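Local atomic coordinates of probable leucine/isoleucine/valine-binding protein (Rhodopirellula baltica, PDB entry 4KV7), a protein that probably serves as a secreted solute-binding protein of the leucine-binding family, capturing branched-chain amino acids or similar small ligands for an ABC transporter. Residues L18-S23 against A88-V93; T110-A115 against E129-Y134; N76-T81 against I102-Q107; H39-A44 against Y307-I312. The protein carries 1 engineered substitution. All blocks are in the same frame, centred on the assembly; numbering follows the deposited sequence. Where two conformers were deposited one is given.

Interaction 1 (L18-S23 against A88-V93)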
loop_
_atom_site.group_PDB
_atom_site.type_symbol
_atom_site.label_atom_id
_atom_site.label_comp_id
_atom_site.label_asym_id
_atom_site.label_seq_id
_atom_site.Cartn_x
_atom_site.Cartn_y
_atom_site.Cartn_z
ATOM N N LEU A 18 -21.675 2.923 -13.087
ATOM C CA LEU A 18 -21.208 2.841 -11.705
ATOM C C LEU A 18 -19.901 3.607 -11.579
ATOM O O LEU A 18 -18.858 3.137 -12.023
ATOM C CB LEU A 18 -21.012 1.381 -11.286
ATOM C CG LEU A 18 -22.212 0.450 -11.464
ATOM C CD1 LEU A 18 -21.853 -0.965 -11.021
ATOM C CD2 LEU A 18 -23.425 0.965 -10.695
ATOM N N LYS A 19 -19.968 4.794 -10.980
ATOM C CA LYS A 19 -18.804 5.665 -10.847
ATOM C C LYS A 19 -18.074 5.466 -9.530
ATOM O O LYS A 19 -18.668 5.569 -8.454
ATOM C CB LYS A 19 -19.227 7.132 -10.977
ATOM C CG LYS A 19 -19.690 7.538 -12.373
ATOM C CD LYS A 19 -20.162 8.990 -12.431
ATOM C CE LYS A 19 -21.421 9.190 -11.622
ATOM N NZ LYS A 19 -21.946 10.592 -11.731
ATOM N N PHE A 20 -16.784 5.190 -9.631
ATOM C CA PHE A 20 -15.919 5.100 -8.466
ATOM C C PHE A 20 -14.868 6.194 -8.542
ATOM O O PHE A 20 -14.432 6.562 -9.631
ATOM C CB PHE A 20 -15.299 3.708 -8.397
ATOM C CG PHE A 20 -16.321 2.645 -8.165
ATOM C CD1 PHE A 20 -16.866 2.473 -6.902
ATOM C CD2 PHE A 20 -16.817 1.891 -9.216
ATOM C CE1 PHE A 20 -17.843 1.532 -6.675
ATOM C CE2 PHE A 20 -17.802 0.942 -8.996
ATOM C CZ PHE A 20 -18.321 0.763 -7.724
ATOM N N GLY A 21 -14.477 6.736 -7.394
ATOM C CA GLY A 21 -13.512 7.818 -7.378
ATOM C C GLY A 21 -12.183 7.422 -6.775
ATOM O O GLY A 21 -12.079 6.431 -6.053
HETATM N N MSE A 22 -11.160 8.211 -7.076
HETATM C CA MSE A 22 -9.826 8.020 -6.532
HETATM C C MSE A 22 -9.119 9.363 -6.546
HETATM O O MSE A 22 -9.208 10.093 -7.532
HETATM C CB MSE A 22 -9.074 6.996 -7.392
HETATM C CG MSE A 22 -7.614 6.725 -6.998
HETATM SE SE MSE A 22 -6.612 5.613 -8.311
HETATM C CE MSE A 22 -7.515 3.934 -7.942
ATOM N N SER A 23 -8.467 9.709 -5.436
ATOM C CA SER A 23 -7.544 10.844 -5.393
ATOM C C SER A 23 -6.192 10.253 -5.065
ATOM O O SER A 23 -6.063 9.530 -4.086
ATOM C CB SER A 23 -7.953 11.843 -4.319
ATOM O OG SER A 23 -7.093 12.969 -4.325
ATOM N N ALA A 88 -18.049 5.027 -4.247
ATOM C CA ALA A 88 -17.000 4.703 -3.290
ATOM C C ALA A 88 -15.726 5.379 -3.770
ATOM O O ALA A 88 -15.589 5.667 -4.966
ATOM C CB ALA A 88 -16.790 3.194 -3.191
ATOM N N VAL A 89 -14.807 5.636 -2.842
ATOM C CA VAL A 89 -13.490 6.176 -3.148
ATOM C C VAL A 89 -12.525 5.032 -2.884
ATOM O O VAL A 89 -12.449 4.503 -1.766
ATOM C CB VAL A 89 -13.166 7.404 -2.285
ATOM C CG1 VAL A 89 -11.716 7.814 -2.471
ATOM C CG2 VAL A 89 -14.095 8.574 -2.653
ATOM N N VAL A 90 -11.797 4.637 -3.922
ATOM C CA VAL A 90 -11.078 3.367 -3.904
ATOM C C VAL A 90 -9.595 3.534 -4.196
ATOM O O VAL A 90 -9.187 4.224 -5.136
ATOM C CB VAL A 90 -11.693 2.344 -4.897
ATOM C CG1 VAL A 90 -13.172 2.156 -4.612
ATOM C CG2 VAL A 90 -11.495 2.778 -6.341
ATOM N N GLY A 91 -8.776 2.905 -3.361
ATOM C CA GLY A 91 -7.358 2.793 -3.633
ATOM C C GLY A 91 -6.474 4.017 -3.477
ATOM O O GLY A 91 -5.344 3.990 -3.952
ATOM N N ASN A 92 -6.957 5.073 -2.822
ATOM C CA ASN A 92 -6.149 6.290 -2.683
ATOM C C ASN A 92 -4.801 5.984 -2.041
ATOM O O ASN A 92 -4.739 5.261 -1.049
ATOM C CB ASN A 92 -6.818 7.297 -1.755
ATOM C CG ASN A 92 -8.002 8.010 -2.371
ATOM O OD1 ASN A 92 -8.517 7.656 -3.445
ATOM N ND2 ASN A 92 -8.456 9.042 -1.666
ATOM N N VAL A 93 -3.732 6.556 -2.564
ATOM C CA VAL A 93 -2.407 6.408 -1.970
ATOM C C VAL A 93 -2.172 7.367 -0.804
ATOM O O VAL A 93 -2.336 8.579 -0.949
ATOM C CB VAL A 93 -1.322 6.657 -3.053
ATOM C CG1 VAL A 93 0.048 6.923 -2.443
ATOM C CG2 VAL A 93 -1.268 5.483 -4.007
#
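The F20 side chain packs on A88 and, more loosely, on V90, where strand 18-23 runs alongside the short strand at 89-90 in the parallel sheet of the first lobe, a Rossmann-like lobe of the type I periplasmic binding protein fold. The F20 ring presents its edge, not a face: CB of A88 lies in the ring plane, 3.8 Å from F20 CD1. CG of F20 stands anti to the carbonyl carbon; L313 of helix 301-319 touches both F20 and V90. M22, a selenomethionine, extends through chi2 and bends at chi3, so its methyl CE comes 3.3 Å from V90 O.

Outward from this layer the backbones join at a single bridge between G21 and V89. G21 N donates to A88 O at 2.9 Å, almost straight at 177°, and V90 N returns a bond to G21 O at 2.8 Å. Both lie nearly along the acceptor's C=O axis. A88 N, by contrast, is buried without a partner.

Beyond V90 the chain turns out of the strand at G91, whose phi is positive (73°), and a side chain replaces the missing backbone acceptor. S23 OG points elsewhere, to D66 and N76, while S23 N donates to N92 OD1 at 2.9 Å, approaching from above the amide plane, 52° out of it.

Interaction 2 (T110-A115 against E129-Y134)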
loop_
_atom_site.group_PDB
_atom_site.type_symbol
_atom_site.label_atom_id
_atom_site.label_comp_id
_atom_site.label_asym_id
_atom_site.label_seq_id
_atom_site.Cartn_x
_atom_site.Cartn_y
_atom_site.Cartn_z
ATOM N N THR A 110 -19.579 8.012 2.201
ATOM C CA THR A 110 -19.010 7.369 1.026
ATOM C C THR A 110 -17.981 6.336 1.465
ATOM O O THR A 110 -17.017 6.687 2.142
ATOM C CB THR A 110 -18.290 8.401 0.133
ATOM O OG1 THR A 110 -19.190 9.458 -0.226
ATOM C CG2 THR A 110 -17.753 7.749 -1.133
ATOM N N PRO A 111 -18.156 5.061 1.072
ATOM C CA PRO A 111 -17.145 4.052 1.423
ATOM C C PRO A 111 -15.763 4.450 0.917
ATOM O O PRO A 111 -15.619 4.935 -0.209
ATOM C CB PRO A 111 -17.646 2.792 0.712
ATOM C CG PRO A 111 -19.126 2.985 0.616
ATOM C CD PRO A 111 -19.326 4.466 0.401
ATOM N N PHE A 112 -14.762 4.253 1.769
ATOM C CA PHE A 112 -13.378 4.600 1.495
ATOM C C PHE A 112 -12.641 3.256 1.546
ATOM O O PHE A 112 -12.272 2.771 2.625
ATOM C CB PHE A 112 -12.877 5.582 2.561
ATOM C CG PHE A 112 -11.546 6.212 2.247
ATOM C CD1 PHE A 112 -11.461 7.330 1.430
ATOM C CD2 PHE A 112 -10.378 5.696 2.778
ATOM C CE1 PHE A 112 -10.237 7.910 1.147
ATOM C CE2 PHE A 112 -9.149 6.283 2.499
ATOM C CZ PHE A 112 -9.086 7.388 1.688
ATOM N N PHE A 113 -12.484 2.627 0.381
ATOM C CA PHE A 113 -12.153 1.208 0.306
ATOM C C PHE A 113 -10.798 0.943 -0.335
ATOM O O PHE A 113 -10.488 1.475 -1.405
ATOM C CB PHE A 113 -13.235 0.437 -0.471
ATOM C CG PHE A 113 -12.885 -1.008 -0.689
ATOM C CD1 PHE A 113 -12.758 -1.856 0.396
ATOM C CD2 PHE A 113 -12.646 -1.516 -1.961
ATOM C CE1 PHE A 113 -12.399 -3.178 0.228
ATOM C CE2 PHE A 113 -12.296 -2.839 -2.138
ATOM C CZ PHE A 113 -12.168 -3.673 -1.045
ATOM N N GLY A 114 -9.985 0.127 0.334
ATOM C CA GLY A 114 -8.742 -0.355 -0.244
ATOM C C GLY A 114 -7.646 0.675 -0.395
ATOM O O GLY A 114 -6.824 0.582 -1.308
ATOM N N ALA A 115 -7.614 1.655 0.498
ATOM C CA ALA A 115 -6.576 2.680 0.434
ATOM C C ALA A 115 -5.167 2.081 0.537
ATOM O O ALA A 115 -4.910 1.194 1.359
ATOM C CB ALA A 115 -6.802 3.711 1.517
ATOM N N GLU A 129 -16.087 4.326 10.321
ATOM C CA GLU A 129 -17.042 3.291 9.935
ATOM C C GLU A 129 -17.064 3.034 8.426
ATOM O O GLU A 129 -17.323 1.915 7.989
ATOM C CB GLU A 129 -18.451 3.628 10.447
ATOM C CG GLU A 129 -19.220 4.632 9.599
ATOM C CD GLU A 129 -20.307 5.368 10.368
ATOM O OE1 GLU A 129 -19.993 6.401 10.995
ATOM O OE2 GLU A 129 -21.476 4.922 10.337
ATOM N N PHE A 130 -16.779 4.066 7.638
ATOM C CA PHE A 130 -16.790 3.947 6.175
ATOM C C PHE A 130 -15.457 3.531 5.583
ATOM O O PHE A 130 -15.337 3.340 4.375
ATOM C CB PHE A 130 -17.284 5.239 5.534
ATOM C CG PHE A 130 -18.738 5.461 5.744
ATOM C CD1 PHE A 130 -19.663 4.786 4.966
ATOM C CD2 PHE A 130 -19.192 6.312 6.736
ATOM C CE1 PHE A 130 -21.011 4.958 5.163
ATOM C CE2 PHE A 130 -20.544 6.488 6.942
ATOM C CZ PHE A 130 -21.450 5.806 6.154
ATOM N N VAL A 131 -14.462 3.359 6.439
ATOM C CA VAL A 131 -13.136 2.974 5.984
ATOM C C VAL A 131 -12.971 1.458 6.064
ATOM O O VAL A 131 -12.981 0.871 7.162
ATOM C CB VAL A 131 -12.035 3.675 6.795
ATOM C CG1 VAL A 131 -10.659 3.253 6.307
ATOM C CG2 VAL A 131 -12.192 5.185 6.710
ATOM N N ILE A 132 -12.824 0.824 4.904
ATOM C CA ILE A 132 -12.726 -0.626 4.807
ATOM C C ILE A 132 -11.465 -0.956 4.030
ATOM O O ILE A 132 -11.243 -0.436 2.936
ATOM C CB ILE A 132 -13.965 -1.228 4.130
ATOM C CG1 ILE A 132 -15.216 -0.867 4.939
ATOM C CG2 ILE A 132 -13.828 -2.735 3.999
ATOM C CD1 ILE A 132 -16.502 -1.468 4.410
ATOM N N ASN A 133 -10.627 -1.798 4.625
ATOM C CA ASN A 133 -9.282 -2.054 4.133
ATOM C C ASN A 133 -9.097 -3.476 3.638
ATOM O O ASN A 133 -9.680 -4.412 4.184
ATOM C CB ASN A 133 -8.276 -1.796 5.256
ATOM C CG ASN A 133 -8.421 -0.413 5.845
ATOM O OD1 ASN A 133 -8.205 0.588 5.158
ATOM N ND2 ASN A 133 -8.777 -0.341 7.129
ATOM N N TYR A 134 -8.270 -3.629 2.604
ATOM C CA TYR A 134 -7.750 -4.932 2.207
ATOM C C TYR A 134 -6.476 -5.294 2.990
ATOM O O TYR A 134 -6.386 -6.360 3.593
ATOM C CB TYR A 134 -7.475 -5.009 0.676
ATOM C CG TYR A 134 -6.427 -6.061 0.393
ATOM C CD1 TYR A 134 -6.717 -7.407 0.558
ATOM C CD2 TYR A 134 -5.129 -5.709 0.047
ATOM C CE1 TYR A 134 -5.746 -8.384 0.384
ATOM C CE2 TYR A 134 -4.150 -6.674 -0.132
ATOM C CZ TYR A 134 -4.463 -8.011 0.040
ATOM O OH TYR A 134 -3.506 -8.997 -0.116
HETATM O O HOH W 1 -9.340 2.068 2.930
HETATM O O HOH W 2 -6.451 -1.750 1.788
HETATM O O HOH W 3 -5.853 0.115 3.783
#
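Strands 112-113 and 131-132 are neighbours in the parallel sheet of the first lobe of this type I periplasmic binding protein fold, 112-113 lying between 89-90 and 131-132; their segments run 14° apart. The ladder alternates as parallel pairing requires: F112 N donates to F130 O at 2.8 Å, I132 N to F112 O at 3.0 Å, and G114 N to I132 O at 2.9 Å. Only the last lies nearly along its C=O axis.

Side chains sort to the two faces. F112 and V131 share one, toward I102 of helix 95-107; F113 and I132 share the other, where F113 CD1 lies 3.9 Å from I132 CG2, crossing obliquely under L333. At the start of the pair F130 lays one ring face beneath T110 N, and its CB sits 3.7 Å from T110 O.

Past G114, whose phi is positive (71°), water takes over. One water accepts from A115 N and lies 2.9 Å from N133 OD1; another lies 2.8 Å from both A115 O and N133 OD1; that on Y134 N reaches A115 O only weakly. N133 ND2 is held by L122 O. The direct bonding is thus all backbone, and solvent continues the pairing.

Interaction 3 (N76-T81 against I102-Q107)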
loop_
_atom_site.group_PDB
_atom_site.type_symbol
_atom_site.label_atom_id
_atom_site.label_comp_id
_atom_site.label_asym_id
_atom_site.label_seq_id
_atom_site.Cartn_x
_atom_site.Cartn_y
_atom_site.Cartn_z
ATOM N N ASN A 76 -10.043 17.526 -4.221
ATOM C CA ASN A 76 -10.363 16.364 -5.044
ATOM C C ASN A 76 -11.492 15.552 -4.417
ATOM O O ASN A 76 -12.413 15.124 -5.106
ATOM C CB ASN A 76 -9.145 15.453 -5.201
ATOM C CG ASN A 76 -8.102 15.998 -6.155
ATOM O OD1 ASN A 76 -8.285 17.034 -6.770
ATOM N ND2 ASN A 76 -6.994 15.281 -6.286
HETATM N N MSE A 77 -11.415 15.343 -3.104
HETATM C CA MSE A 77 -12.409 14.540 -2.404
HETATM C C MSE A 77 -13.769 15.225 -2.392
HETATM O O MSE A 77 -14.802 14.567 -2.505
HETATM C CB MSE A 77 -11.953 14.224 -0.983
HETATM C CG MSE A 77 -10.799 13.215 -0.936
HETATM SE SE MSE A 77 -11.324 11.415 -1.487
HETATM C CE MSE A 77 -12.726 11.163 -0.115
ATOM N N HIS A 78 -13.775 16.545 -2.253
ATOM C CA HIS A 78 -15.031 17.276 -2.330
ATOM C C HIS A 78 -15.664 17.099 -3.710
ATOM O O HIS A 78 -16.862 16.864 -3.814
ATOM C CB HIS A 78 -14.835 18.753 -1.982
ATOM C CG HIS A 78 -14.649 18.999 -0.516
ATOM N ND1 HIS A 78 -15.619 18.689 0.415
ATOM C CD2 HIS A 78 -13.609 19.511 0.181
ATOM C CE1 HIS A 78 -15.184 19.003 1.622
ATOM N NE2 HIS A 78 -13.971 19.512 1.508
ATOM N N ARG A 79 -14.855 17.175 -4.762
ATOM C CA ARG A 79 -15.384 17.010 -6.112
ATOM C C ARG A 79 -15.903 15.591 -6.345
ATOM O O ARG A 79 -16.974 15.405 -6.929
ATOM C CB ARG A 79 -14.342 17.400 -7.171
ATOM C CG ARG A 79 -13.996 18.889 -7.185
ATOM C CD ARG A 79 -13.654 19.408 -8.585
ATOM N NE ARG A 79 -12.571 18.653 -9.215
ATOM C CZ ARG A 79 -11.277 18.894 -9.030
ATOM N NH1 ARG A 79 -10.890 19.869 -8.215
ATOM N NH2 ARG A 79 -10.368 18.155 -9.651
ATOM N N LEU A 80 -15.162 14.593 -5.876
ATOM C CA LEU A 80 -15.558 13.203 -6.069
ATOM C C LEU A 80 -16.868 12.887 -5.354
ATOM O O LEU A 80 -17.733 12.207 -5.905
ATOM C CB LEU A 80 -14.458 12.249 -5.587
ATOM C CG LEU A 80 -13.183 12.253 -6.429
ATOM C CD1 LEU A 80 -12.091 11.491 -5.704
ATOM C CD2 LEU A 80 -13.453 11.652 -7.794
ATOM N N THR A 81 -17.019 13.383 -4.130
ATOM C CA THR A 81 -18.195 13.048 -3.326
ATOM C C THR A 81 -19.396 13.938 -3.638
ATOM O O THR A 81 -20.544 13.506 -3.520
ATOM C CB THR A 81 -17.900 13.099 -1.814
ATOM O OG1 THR A 81 -17.413 14.400 -1.460
ATOM C CG2 THR A 81 -16.868 12.044 -1.435
ATOM N N ILE A 102 -10.484 11.142 4.711
ATOM C CA ILE A 102 -11.456 10.354 5.456
ATOM C C ILE A 102 -12.634 11.143 6.045
ATOM O O ILE A 102 -13.776 10.702 5.918
ATOM C CB ILE A 102 -10.758 9.445 6.489
ATOM C CG1 ILE A 102 -10.064 8.298 5.749
ATOM C CG2 ILE A 102 -11.756 8.896 7.495
ATOM C CD1 ILE A 102 -9.068 7.523 6.592
ATOM N N PRO A 103 -12.387 12.318 6.666
ATOM C CA PRO A 103 -13.550 13.054 7.182
ATOM C C PRO A 103 -14.548 13.438 6.089
ATOM O O PRO A 103 -15.743 13.535 6.358
ATOM C CB PRO A 103 -12.924 14.308 7.796
ATOM C CG PRO A 103 -11.538 13.882 8.170
ATOM C CD PRO A 103 -11.114 12.927 7.102
ATOM N N ILE A 104 -14.060 13.656 4.874
ATOM C CA ILE A 104 -14.933 14.012 3.762
ATOM C C ILE A 104 -15.752 12.794 3.327
ATOM O O ILE A 104 -16.954 12.900 3.084
ATOM C CB ILE A 104 -14.124 14.617 2.598
ATOM C CG1 ILE A 104 -13.405 15.883 3.080
ATOM C CG2 ILE A 104 -15.038 14.936 1.425
ATOM C CD1 ILE A 104 -12.327 16.402 2.144
ATOM N N ALA A 105 -15.113 11.632 3.261
ATOM C CA ALA A 105 -15.825 10.389 2.981
ATOM C C ALA A 105 -16.866 10.108 4.062
ATOM O O ALA A 105 -18.008 9.757 3.757
ATOM C CB ALA A 105 -14.853 9.229 2.849
ATOM N N GLN A 106 -16.487 10.286 5.324
ATOM C CA GLN A 106 -17.406 10.040 6.429
ATOM C C GLN A 106 -18.627 10.948 6.393
ATOM O O GLN A 106 -19.758 10.486 6.552
ATOM C CB GLN A 106 -16.687 10.193 7.764
ATOM C CG GLN A 106 -15.704 9.079 8.041
ATOM C CD GLN A 106 -14.865 9.352 9.262
ATOM O OE1 GLN A 106 -14.721 10.496 9.687
ATOM N NE2 GLN A 106 -14.305 8.307 9.833
ATOM N N GLN A 107 -18.408 12.243 6.176
ATOM C CA GLN A 107 -19.523 13.182 6.200
ATOM C C GLN A 107 -20.482 12.980 5.033
ATOM O O GLN A 107 -21.661 13.293 5.141
ATOM C CB GLN A 107 -19.052 14.638 6.330
ATOM C CG GLN A 107 -18.183 15.177 5.217
ATOM C CD GLN A 107 -17.320 16.342 5.690
ATOM O OE1 GLN A 107 -17.053 16.483 6.885
ATOM N NE2 GLN A 107 -16.883 17.181 4.755
#
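I104 carries this contact, reaching from helix 95-107 into a seat made by M77, H78 and T81. Its CD1 lies over one face of the H78 imidazole, 3.9 Å from the ring centroid and 23° off the normal, a CH-pi contact offset toward the rim at NE2. The same methyl is 3.8 Å from M77 CB, while the other branch, CG2, sits 3.8 Å from T81 OG1. M77, a selenomethionine bent at chi2 and chi3, folds its CE round to within 4.1 Å of A105 CB. On the solvent side Q107 NE2 comes to the edge of the H78 ring, 4.0 Å from CE1.

Segments 76-81 and 102-107, whose axes cross at -21° and approach to 9.6 Å, belong to helices that are the connections of successive beta-alpha-beta crossovers, on one face of the lobe's parallel sheet. An alanine at I104, without the CD1 methyl over the imidazole and the CG2 branch beside T81, would probably loosen the packing of the two helices.

T81 is fixed by its own helix: OG1, turned between backbone N and carbonyl carbon, donates to M77 O at 2.8 Å on a lone pair. That carbonyl also accepts from T81 N, and R326 NH2 grips T81 O.

Interaction 4 (H39-A44 against Y307-I312); sequences HGILAA and YIVGRI
The Y307 ring has R311 CG over one face, 3.5 Å above the plane, while G40 O and A43 C of helix 31-50 lie at its edge. The R311 guanidinium holds Y307 CZ at its edge, in plane, and NH1 donates to Y307 OH at 2.9 Å. That hydroxyl is also hydrogen-bonded to E47, and R311 NH1 forms a salt bridge to E285.

This is a close GxxxA-type helix crossing, G40 to A44: the axes of segments 39-44 and 307-312 cross at -40° and approach to 7.2 Å. It joins two helices on the same face of the first lobe's sheet, helix 301-319 coming from late in the chain. Glycines permit the approach: a CB on G40 would clash with Y307 N, and one on G310 with A44 CB. Y307 CA meets G40 O in a CA-H...O contact at 3.3 Å.

A44 CB packs against Y307 CD1 at 3.7 Å. An alanine at Y307 removes the ring and its hydroxyl, and would probably weaken the packing on A44 and leave R311 and E47 without their shared partner.

On the V309 side, I41 turns its end toward helix 301-319, CD1 lying 3.6 Å from V309 CG1 and 3.5 Å from G310 N.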
loop_
_atom_site.group_PDB
_atom_site.type_symbol
_atom_site.label_atom_id
_atom_site.label_comp_id
_atom_site.label_asym_id
_atom_site.label_seq_id
_atom_site.Cartn_x
_atom_site.Cartn_y
_atom_site.Cartn_z
ATOM N N HIS A 39 -3.714 1.538 -12.470
ATOM C CA HIS A 39 -3.670 0.490 -13.482
ATOM C C HIS A 39 -4.240 -0.833 -12.974
ATOM O O HIS A 39 -4.929 -1.536 -13.714
ATOM C CB HIS A 39 -2.253 0.272 -14.002
ATOM C CG HIS A 39 -1.782 1.330 -14.949
ATOM N ND1 HIS A 39 -2.583 1.850 -15.942
ATOM C CD2 HIS A 39 -0.582 1.943 -15.069
ATOM C CE1 HIS A 39 -1.896 2.747 -16.628
ATOM N NE2 HIS A 39 -0.678 2.817 -16.124
ATOM N N GLY A 40 -3.924 -1.203 -11.736
ATOM C CA GLY A 40 -4.432 -2.452 -11.187
ATOM C C GLY A 40 -5.947 -2.467 -11.094
ATOM O O GLY A 40 -6.594 -3.451 -11.468
ATOM N N ILE A 41 -6.514 -1.371 -10.597
ATOM C CA ILE A 41 -7.965 -1.233 -10.537
ATOM C C ILE A 41 -8.567 -1.294 -11.942
ATOM O O ILE A 41 -9.561 -1.990 -12.183
ATOM C CB ILE A 41 -8.363 0.089 -9.839
ATOM C CG1 ILE A 41 -8.029 0.028 -8.348
ATOM C CG2 ILE A 41 -9.845 0.411 -10.065
ATOM C CD1 ILE A 41 -9.050 -0.713 -7.539
ATOM N N LEU A 42 -7.975 -0.566 -12.879
ATOM C CA LEU A 42 -8.516 -0.550 -14.229
ATOM C C LEU A 42 -8.395 -1.898 -14.921
ATOM O O LEU A 42 -9.265 -2.272 -15.704
ATOM C CB LEU A 42 -7.864 0.552 -15.061
ATOM C CG LEU A 42 -8.228 1.982 -14.651
ATOM C CD1 LEU A 42 -7.439 2.993 -15.467
ATOM C CD2 LEU A 42 -9.731 2.234 -14.799
ATOM N N ALA A 43 -7.338 -2.646 -14.623
ATOM C CA ALA A 43 -7.207 -3.985 -15.191
ATOM C C ALA A 43 -8.314 -4.894 -14.647
ATOM O O ALA A 43 -8.892 -5.700 -15.384
ATOM C CB ALA A 43 -5.840 -4.569 -14.896
ATOM N N ALA A 44 -8.614 -4.754 -13.355
ATOM C CA ALA A 44 -9.725 -5.502 -12.757
ATOM C C ALA A 44 -11.055 -5.108 -13.403
ATOM O O ALA A 44 -11.891 -5.957 -13.698
ATOM C CB ALA A 44 -9.775 -5.292 -11.252
ATOM N N TYR A 307 -5.338 -4.429 -8.338
ATOM C CA TYR A 307 -6.149 -5.476 -8.935
ATOM C C TYR A 307 -6.969 -6.223 -7.882
ATOM O O TYR A 307 -8.152 -6.495 -8.081
ATOM C CB TYR A 307 -5.265 -6.430 -9.747
ATOM C CG TYR A 307 -6.018 -7.601 -10.316
ATOM C CD1 TYR A 307 -6.766 -7.470 -11.479
ATOM C CD2 TYR A 307 -5.995 -8.841 -9.684
ATOM C CE1 TYR A 307 -7.469 -8.542 -11.994
ATOM C CE2 TYR A 307 -6.686 -9.916 -10.198
ATOM C CZ TYR A 307 -7.427 -9.761 -11.342
ATOM O OH TYR A 307 -8.107 -10.859 -11.817
ATOM N N ILE A 308 -6.342 -6.564 -6.762
ATOM C CA ILE A 308 -7.031 -7.225 -5.651
ATOM C C ILE A 308 -8.170 -6.363 -5.115
ATOM O O ILE A 308 -9.285 -6.855 -4.910
ATOM C CB ILE A 308 -6.046 -7.575 -4.529
ATOM C CG1 ILE A 308 -5.163 -8.730 -4.988
ATOM C CG2 ILE A 308 -6.785 -7.918 -3.230
ATOM C CD1 ILE A 308 -3.922 -8.963 -4.152
ATOM N N VAL A 309 -7.902 -5.081 -4.917
ATOM C CA VAL A 309 -8.935 -4.151 -4.493
ATOM C C VAL A 309 -10.104 -4.137 -5.488
ATOM O O VAL A 309 -11.272 -4.224 -5.088
ATOM C CB VAL A 309 -8.329 -2.754 -4.271
ATOM C CG1 VAL A 309 -9.414 -1.717 -4.064
ATOM C CG2 VAL A 309 -7.398 -2.781 -3.073
ATOM N N GLY A 310 -9.799 -4.034 -6.781
ATOM C CA GLY A 310 -10.829 -4.066 -7.803
ATOM C C GLY A 310 -11.626 -5.362 -7.775
ATOM O O GLY A 310 -12.860 -5.345 -7.888
ATOM N N ARG A 311 -10.935 -6.491 -7.625
ATOM C CA ARG A 311 -11.598 -7.792 -7.563
ATOM C C ARG A 311 -12.557 -7.887 -6.382
ATOM O O ARG A 311 -13.671 -8.384 -6.519
ATOM C CB ARG A 311 -10.571 -8.930 -7.487
ATOM C CG ARG A 311 -9.901 -9.306 -8.806
ATOM C CD ARG A 311 -10.844 -10.067 -9.725
ATOM N NE ARG A 311 -11.273 -11.317 -9.108
ATOM C CZ ARG A 311 -10.588 -12.458 -9.165
ATOM N NH1 ARG A 311 -9.444 -12.523 -9.836
ATOM N NH2 ARG A 311 -11.059 -13.545 -8.566
ATOM N N ILE A 312 -12.126 -7.418 -5.216
ATOM C CA ILE A 312 -12.984 -7.463 -4.036
ATOM C C ILE A 312 -14.199 -6.557 -4.199
ATOM O O ILE A 312 -15.322 -6.946 -3.874
ATOM C CB ILE A 312 -12.208 -7.103 -2.756
ATOM C CG1 ILE A 312 -11.085 -8.117 -2.518
ATOM C CG2 ILE A 312 -13.147 -7.041 -1.554
ATOM C CD1 ILE A 312 -10.105 -7.702 -1.446
#

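In the fold
From the N terminus, strand 16-24 opens interaction 1 and helix 31-50, next but for a loop, opens interaction 4. Helix 70-81 then opens interaction 3, before strand 89-90 returns to the first strand and closes interaction 1. Interactions 1 and 3 therefore cross, as do 1 and 4. Helix 95-107 closes interaction 3, after which 112-113 and 131-132 form interaction 2, a short loop in series. Interaction 4 closes last, across 262 residues, so its loop encloses 2 and 3. V89 bonds to P111 and F113, making one continuous sheet of interactions 1 and 2. Interaction 3 covers one face; interaction 4 brings a late helix to the other, against F113.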